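Esterase Rv0045c (Mycobacterium tuberculosis, PDB 6WYN) hydrolyses carboxylic esters, preferring short, straight alkyl chains with highest activity toward four-atom chains, and is likely involved in ester and lipid metabolism. Local coordinates at residues G92-T97 with A111-G116. Sequence-based numbering, arbitrary orientation.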
# COMPACT_ATOMS: atom_id res chain seq x y z
N GLY A 92 3.28 -1.97 -7.02
CA GLY A 92 4.26 -3.06 -6.94
C GLY A 92 4.29 -3.74 -5.59
O GLY A 92 5.25 -4.49 -5.33
N GLN A 93 3.34 -3.44 -4.70
CA GLN A 93 3.28 -4.06 -3.34
C GLN A 93 2.08 -5.03 -3.26
O GLN A 93 1.41 -5.23 -4.26
CB GLN A 93 3.20 -2.96 -2.28
CG GLN A 93 4.43 -2.04 -2.26
CD GLN A 93 4.43 -1.14 -1.05
OE1 GLN A 93 3.37 -0.73 -0.54
NE2 GLN A 93 5.64 -0.76 -0.69
N ASN A 94 1.79 -5.53 -2.07
CA ASN A 94 0.55 -6.25 -1.75
C ASN A 94 0.22 -5.97 -0.30
O ASN A 94 1.00 -5.29 0.39
CB ASN A 94 0.66 -7.75 -2.07
CG ASN A 94 1.64 -8.44 -1.16
OD1 ASN A 94 1.24 -8.94 -0.09
ND2 ASN A 94 2.90 -8.47 -1.58
N ALA A 95 -0.92 -6.49 0.13
CA ALA A 95 -1.45 -6.31 1.49
C ALA A 95 -0.42 -6.66 2.59
O ALA A 95 -0.53 -6.10 3.69
CB ALA A 95 -2.69 -7.13 1.63
N HIS A 96 0.46 -7.63 2.34
CA HIS A 96 1.42 -8.12 3.35
C HIS A 96 2.42 -7.02 3.72
O HIS A 96 3.07 -7.15 4.78
CB HIS A 96 2.17 -9.37 2.89
CG HIS A 96 1.41 -10.64 3.05
ND1 HIS A 96 1.30 -11.26 4.26
CD2 HIS A 96 0.75 -11.42 2.15
CE1 HIS A 96 0.61 -12.38 4.12
NE2 HIS A 96 0.25 -12.49 2.83
N THR A 97 2.55 -5.96 2.90
CA THR A 97 3.44 -4.81 3.22
C THR A 97 3.05 -4.29 4.60
O THR A 97 3.90 -3.74 5.32
CB THR A 97 3.38 -3.70 2.15
OG1 THR A 97 4.49 -2.80 2.32
CG2 THR A 97 2.13 -2.87 2.24
N ALA A 111 -6.41 -5.13 5.23
CA ALA A 111 -5.34 -4.77 4.30
C ALA A 111 -5.71 -5.32 2.92
O ALA A 111 -5.73 -6.53 2.71
CB ALA A 111 -4.01 -5.25 4.82
N VAL A 112 -6.03 -4.39 2.04
CA VAL A 112 -6.58 -4.82 0.74
C VAL A 112 -5.51 -4.98 -0.33
O VAL A 112 -4.58 -4.20 -0.33
CB VAL A 112 -7.62 -3.79 0.27
CG1 VAL A 112 -8.26 -4.24 -1.01
CG2 VAL A 112 -8.68 -3.54 1.32
N ASP A 113 -5.66 -5.99 -1.18
CA ASP A 113 -4.85 -6.09 -2.41
C ASP A 113 -5.51 -5.22 -3.49
O ASP A 113 -6.66 -5.46 -3.80
CB ASP A 113 -4.70 -7.53 -2.92
CG ASP A 113 -3.80 -8.45 -2.09
OD1 ASP A 113 -2.83 -7.94 -1.49
OD2 ASP A 113 -4.07 -9.70 -2.06
N LEU A 114 -4.83 -4.17 -3.94
CA LEU A 114 -5.30 -3.30 -5.02
C LEU A 114 -5.45 -4.17 -6.27
O LEU A 114 -4.72 -5.11 -6.47
CB LEU A 114 -4.32 -2.16 -5.27
CG LEU A 114 -4.18 -1.10 -4.16
CD1 LEU A 114 -3.22 -0.06 -4.65
CD2 LEU A 114 -5.52 -0.48 -3.76
N PRO A 115 -6.38 -3.82 -7.19
CA PRO A 115 -6.41 -4.44 -8.51
C PRO A 115 -4.99 -4.55 -9.05
O PRO A 115 -4.13 -3.64 -8.91
CB PRO A 115 -7.29 -3.50 -9.31
CG PRO A 115 -8.22 -2.97 -8.29
CD PRO A 115 -7.41 -2.81 -7.01
N GLY A 116 -4.71 -5.67 -9.67
CA GLY A 116 -3.43 -5.92 -10.32
C GLY A 116 -2.35 -6.35 -9.37
O GLY A 116 -1.20 -6.43 -9.81
O HOH W 1 -1.41 -9.93 -0.27
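The carboxylate of Asp113 presents its OD1 corner to the backbone of Ala95, whose N-H meets it nearly along the C-O axis at 2.9 Å from N to OD1, almost straight at 166°. The methyl of Ala95 presses on the same oxygen, CB to OD1 3.2 Å. A water donates to OD1 of Asp113 and also to OD1 of Asn94, joining carboxylate and amide. That amide oxygen lies in plane at the edge of the His96 ring, yet it takes the backbone N-H of His96 from above its own carbonyl plane, N to OD1 2.9 Å, closing an Asx turn. A chi1 of 67° sets CG of Asn94 between its backbone N and carbonyl carbon, which carries OD1 forward to that N-H. On the strand side, Ala95 CB packs on Ala111 CB at 3.9 Å. Asp113 OD2 is held by the backbone N of His119 and a salt bridge to Arg67. The contact thus ties the loop just after Gly91, a substrate-selectivity residue about 9 Å from the Asn94 side chain, to the C-terminal end of strand 109-112 in the alpha/beta-hydrolase sheet, between strands 85-88 and 73-78, with helix 130-144 packed against Val112.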